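Local structure of protein her-1 (Caenorhabditis elegans, 1SZH) at residues C125-C129 and F144-C148; C75-F79 and E91-K95. The protein dictates male development in the worm, probably as a secreted signal in sex determination, and inhibits the function of TRA-2A. The protein carries 2 engineered substitutions. One frame throughout, in Å; residues are numbered along the deposited sequence.

Contact 1: residues C125-C129 and F144-C148; sequences CFEKC and FEEYC
Tyr147 lies against the 125-129 turn of helix 120-134 and fills the hollow between Lys128 and Cys129. Its CG sits between the backbone N and the carbonyl carbon (chi1 57°), which turns the ring in along the helix surface. Tyr147 CE1 comes to 3.6 Å from Cys129 CA, and the hydroxyl OH reaches 3.1 Å from Cys129 SG. The Lys128 CG methylene meets the ring edge at CD1. From there the extended Lys128 chain runs past the tyrosine in the opposite direction, and NZ donates a hydrogen bond of 2.6 Å to Tyr147 O, with a C=O...N angle of 169°. Beside this, the disulfide Cys125 SG-Cys148 SG (2.2 Å) ties the 144-148 turn to the helix covalently. The Phe144 ring packs against two sulfurs: its CD2 lies 3.8 Å from Cys125 SG, an oblique sulfur-aromatic contact, and Cys129 SG stands at its edge. With an alanine at Tyr147 the ring would be gone, which would probably open a gap beside Cys129 and leave the Lys128 chain without the edge it lies along. The contact pins the segment after helix 120-134 back onto that helix. Phe126, pointing away from 144-148, packs on Leu109 and Ile112 of helix 105-115.

Contact 2: residues C75-F79 and E91-K95; sequences CCSVF and ENRCK. With ACT (acetate ion), chain C.
The Phe79 ring has Val78 CG1 over the centre of one face and Cys94 SG at its edge, where CE1 comes to 3.8 Å from that sulfur. This sulfur-aromatic contact flanks the Cys76-Cys94 disulfide, which joins a 3-10 helical segment, 75-79, to helix 85-97. The extended 3-10 helix is a feature of HER-1. The Arg93 guanidinium is a second flat group. It points away from 75-79, and an acetate ion, probably from the crystallisation liquor, meets its edge in plane: NE donates to acetate O over 2.9 Å, with an N-H...O angle of 167°. Arg89 NE also binds this acetate.

Cys94 SG lies anti to its own N (chi1 -176°), directed at Cys76, and the sulfurs bond at 2.2 Å. Glu91 extends across the 3-10 backbone, with CG 3.5 Å from Cys76 O and OE2 close to Ser77 CA. Its carboxylate is held from its own helix by a salt bridge with Lys95. Phe79 and Cys94 both reach Ile112 of helix 105-115. One water bridges the segments, 2.8 Å from Ser77 OG, and accepts a hydrogen bond from Lys95 NZ; that nitrogen approaches Glu91 OE2 on its anti side, 32° out of the carboxylate plane.

Overall arrangement
Along the chain contact 2 comes first and is complete before the residues of contact 1 begin. Their centres lie about 12 Å apart, on the same side of the chain's centre. They are joined directly by the disulfide between Cys75 of contact 2 and Cys129 of contact 1. Around it Phe126 packs on Phe79, Val78 touches Cys125, and the Phe144 ring reaches Val78. The 3-10 segment 75-79 thus lies between helix 85-97 and helix 120-134, bonded to each through adjacent cysteines. Helix 105-115 borders both contacts. Three disulfides therefore link all four segments into one covalent network, consistent with a stable secreted protein.

Contact 1: residues C125-C129 and F144-C148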
loop_
_atom_site.group_PDB
_atom_site.type_symbol
_atom_site.label_atom_id
_atom_site.label_comp_id
_atom_site.label_asym_id
_atom_site.label_seq_id
_atom_site.Cartn_x
_atom_site.Cartn_y
_atom_site.Cartn_z
ATOM N N CYS A 125 -4.817 12.962 9.318
ATOM C CA CYS A 125 -3.358 13.064 9.371
ATOM C C CYS A 125 -2.740 12.100 8.342
ATOM O O CYS A 125 -1.776 12.427 7.660
ATOM C CB CYS A 125 -2.866 12.721 10.764
ATOM S SG CYS A 125 -1.107 12.832 10.996
ATOM N N PHE A 126 -3.312 10.904 8.232
ATOM C CA PHE A 126 -2.835 9.923 7.265
ATOM C C PHE A 126 -2.931 10.542 5.860
ATOM O O PHE A 126 -2.005 10.440 5.051
ATOM C CB PHE A 126 -3.725 8.654 7.368
ATOM C CG PHE A 126 -3.546 7.655 6.228
ATOM C CD1 PHE A 126 -2.426 6.827 6.172
ATOM C CD2 PHE A 126 -4.510 7.549 5.230
ATOM C CE1 PHE A 126 -2.262 5.895 5.122
ATOM C CE2 PHE A 126 -4.369 6.611 4.165
ATOM C CZ PHE A 126 -3.243 5.789 4.110
ATOM N N GLU A 127 -4.054 11.185 5.571
ATOM C CA GLU A 127 -4.229 11.786 4.260
ATOM C C GLU A 127 -3.259 12.954 4.075
ATOM O O GLU A 127 -2.715 13.137 2.986
ATOM C CB GLU A 127 -5.678 12.233 4.076
ATOM C CG GLU A 127 -6.674 11.061 3.913
ATOM C CD GLU A 127 -6.675 10.445 2.513
ATOM O OE1 GLU A 127 -5.643 9.873 2.087
ATOM O OE2 GLU A 127 -7.720 10.528 1.830
ATOM N N LYS A 128 -3.034 13.718 5.136
ATOM C CA LYS A 128 -2.094 14.851 5.039
ATOM C C LYS A 128 -0.671 14.336 4.774
ATOM O O LYS A 128 0.090 14.905 3.992
ATOM C CB LYS A 128 -2.157 15.685 6.321
ATOM C CG LYS A 128 -1.230 16.910 6.343
ATOM C CD LYS A 128 -1.615 17.802 7.523
ATOM C CE LYS A 128 -0.999 19.184 7.419
ATOM N NZ LYS A 128 -1.503 20.044 8.526
ATOM N N CYS A 129 -0.291 13.256 5.442
ATOM C CA CYS A 129 1.010 12.653 5.226
ATOM C C CYS A 129 1.142 12.265 3.743
ATOM O O CYS A 129 2.192 12.480 3.148
ATOM C CB CYS A 129 1.138 11.412 6.135
ATOM S SG CYS A 129 2.620 10.437 5.985
ATOM N N PHE A 144 4.725 12.844 12.687
ATOM C CA PHE A 144 3.383 13.387 12.501
ATOM C C PHE A 144 3.107 14.605 13.338
ATOM O O PHE A 144 2.364 15.491 12.912
ATOM C CB PHE A 144 2.303 12.337 12.797
ATOM C CG PHE A 144 2.449 11.063 12.017
ATOM C CD1 PHE A 144 2.927 9.909 12.643
ATOM C CD2 PHE A 144 2.165 11.020 10.652
ATOM C CE1 PHE A 144 3.090 8.717 11.934
ATOM C CE2 PHE A 144 2.322 9.830 9.924
ATOM C CZ PHE A 144 2.802 8.675 10.560
ATOM N N GLU A 145 3.672 14.639 14.536
ATOM C CA GLU A 145 3.463 15.771 15.438
ATOM C C GLU A 145 3.880 17.106 14.821
ATOM O O GLU A 145 3.425 18.164 15.259
ATOM C CB GLU A 145 4.220 15.553 16.750
ATOM C CG GLU A 145 3.815 14.299 17.516
ATOM C CD GLU A 145 4.635 13.101 17.115
ATOM O OE1 GLU A 145 5.545 13.219 16.226
ATOM O OE2 GLU A 145 4.396 11.969 17.672
ATOM N N GLU A 146 4.728 17.059 13.796
ATOM C CA GLU A 146 5.203 18.285 13.144
ATOM C C GLU A 146 4.290 18.852 12.070
ATOM O O GLU A 146 4.398 20.025 11.717
ATOM C CB GLU A 146 6.599 18.070 12.553
ATOM C CG GLU A 146 7.659 17.834 13.602
ATOM C CD GLU A 146 9.082 18.006 13.073
ATOM O OE1 GLU A 146 9.470 19.160 12.748
ATOM O OE2 GLU A 146 9.810 16.992 12.990
ATOM N N TYR A 147 3.391 18.041 11.527
ATOM C CA TYR A 147 2.505 18.587 10.514
ATOM C C TYR A 147 1.057 18.254 10.803
ATOM O O TYR A 147 0.151 18.699 10.100
ATOM C CB TYR A 147 2.927 18.125 9.123
ATOM C CG TYR A 147 2.990 16.636 8.940
ATOM C CD1 TYR A 147 1.894 15.932 8.445
ATOM C CD2 TYR A 147 4.176 15.941 9.176
ATOM C CE1 TYR A 147 1.984 14.573 8.167
ATOM C CE2 TYR A 147 4.276 14.583 8.905
ATOM C CZ TYR A 147 3.176 13.908 8.391
ATOM O OH TYR A 147 3.287 12.589 8.045
ATOM N N CYS A 148 0.857 17.457 11.848
ATOM C CA CYS A 148 -0.474 17.110 12.324
ATOM C C CYS A 148 -0.377 17.579 13.772
ATOM O O CYS A 148 0.242 16.919 14.603
ATOM C CB CYS A 148 -0.708 15.601 12.277
ATOM S SG CYS A 148 -0.655 14.951 10.585
#

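Contact 2: residues C75-F79 and E91-K95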
loop_
_atom_site.group_PDB
_atom_site.type_symbol
_atom_site.label_atom_id
_atom_site.label_comp_id
_atom_site.label_asym_id
_atom_site.label_seq_id
_atom_site.Cartn_x
_atom_site.Cartn_y
_atom_site.Cartn_z
ATOM N N CYS A 75 2.876 6.262 6.038
ATOM C CA CYS A 75 1.889 7.121 6.699
ATOM C C CYS A 75 0.982 6.343 7.649
ATOM O O CYS A 75 0.360 6.891 8.565
ATOM C CB CYS A 75 1.041 7.825 5.645
ATOM S SG CYS A 75 1.977 8.872 4.514
ATOM N N CYS A 76 0.901 5.041 7.425
ATOM C CA CYS A 76 0.053 4.185 8.242
ATOM C C CYS A 76 0.393 4.206 9.739
ATOM O O CYS A 76 -0.469 3.917 10.571
ATOM C CB CYS A 76 0.184 2.747 7.750
ATOM S SG CYS A 76 -0.512 2.412 6.142
ATOM N N SER A 77 1.640 4.528 10.070
ATOM C CA SER A 77 2.079 4.542 11.453
ATOM C C SER A 77 1.262 5.469 12.320
ATOM O O SER A 77 1.189 5.280 13.537
ATOM C CB SER A 77 3.556 4.940 11.532
ATOM O OG SER A 77 4.341 3.943 10.905
ATOM N N VAL A 78 0.619 6.455 11.704
ATOM C CA VAL A 78 -0.149 7.399 12.512
ATOM C C VAL A 78 -1.319 6.782 13.260
ATOM O O VAL A 78 -1.724 7.277 14.302
ATOM C CB VAL A 78 -0.680 8.588 11.684
ATOM C CG1 VAL A 78 -1.881 8.193 10.837
ATOM C CG2 VAL A 78 -1.043 9.724 12.620
ATOM N N PHE A 79 -1.865 5.684 12.750
ATOM C CA PHE A 79 -3.018 5.086 13.402
ATOM C C PHE A 79 -2.716 4.461 14.745
ATOM O O PHE A 79 -3.617 4.317 15.572
ATOM C CB PHE A 79 -3.660 4.081 12.465
ATOM C CG PHE A 79 -4.267 4.712 11.262
ATOM C CD1 PHE A 79 -3.702 4.507 9.996
ATOM C CD2 PHE A 79 -5.360 5.570 11.390
ATOM C CE1 PHE A 79 -4.230 5.149 8.879
ATOM C CE2 PHE A 79 -5.898 6.215 10.281
ATOM C CZ PHE A 79 -5.327 6.008 9.019
ATOM N N GLU A 91 -3.523 0.241 12.208
ATOM C CA GLU A 91 -2.198 0.560 11.662
ATOM C C GLU A 91 -1.675 -0.623 10.838
ATOM O O GLU A 91 -1.209 -0.452 9.694
ATOM C CB GLU A 91 -1.206 0.874 12.790
ATOM C CG GLU A 91 0.247 0.958 12.327
ATOM C CD GLU A 91 1.194 1.329 13.441
ATOM O OE1 GLU A 91 0.729 1.459 14.591
ATOM O OE2 GLU A 91 2.400 1.493 13.161
ATOM N N ASN A 92 -1.783 -1.825 11.403
ATOM C CA ASN A 92 -1.308 -3.023 10.705
ATOM C C ASN A 92 -2.127 -3.341 9.457
ATOM O O ASN A 92 -1.557 -3.751 8.445
ATOM C CB ASN A 92 -1.280 -4.219 11.662
ATOM C CG ASN A 92 -0.192 -4.078 12.719
ATOM O OD1 ASN A 92 0.845 -3.450 12.476
ATOM N ND2 ASN A 92 -0.411 -4.672 13.886
ATOM N N ARG A 93 -3.442 -3.137 9.529
ATOM C CA ARG A 93 -4.333 -3.366 8.398
ATOM C C ARG A 93 -3.900 -2.387 7.299
ATOM O O ARG A 93 -3.774 -2.759 6.137
ATOM C CB ARG A 93 -5.782 -3.100 8.833
ATOM C CG ARG A 93 -6.796 -2.745 7.726
ATOM C CD ARG A 93 -7.417 -3.947 7.043
ATOM N NE ARG A 93 -8.055 -4.920 7.934
ATOM C CZ ARG A 93 -9.355 -4.962 8.251
ATOM N NH1 ARG A 93 -10.215 -4.071 7.780
ATOM N NH2 ARG A 93 -9.810 -5.968 8.995
ATOM N N CYS A 94 -3.675 -1.129 7.680
ATOM C CA CYS A 94 -3.246 -0.110 6.719
ATOM C C CYS A 94 -1.914 -0.508 6.070
ATOM O O CYS A 94 -1.778 -0.467 4.848
ATOM C CB CYS A 94 -3.109 1.224 7.468
ATOM S SG CYS A 94 -2.696 2.678 6.482
ATOM N N LYS A 95 -0.941 -0.925 6.876
ATOM C CA LYS A 95 0.355 -1.288 6.303
ATOM C C LYS A 95 0.215 -2.434 5.304
ATOM O O LYS A 95 0.865 -2.425 4.242
ATOM C CB LYS A 95 1.340 -1.665 7.402
ATOM C CG LYS A 95 1.752 -0.490 8.281
ATOM C CD LYS A 95 2.698 -0.944 9.395
ATOM C CE LYS A 95 3.245 0.249 10.171
ATOM N NZ LYS A 95 4.126 -0.246 11.275
HETATM C C ACT C . -7.282 -7.518 10.425
HETATM O O ACT C . -6.686 -7.038 9.354
HETATM O OXT ACT C . -6.907 -7.349 11.640
HETATM C CH3 ACT C . -8.526 -8.333 10.330
HETATM O O HOH W 1 5.802 1.855 12.154
#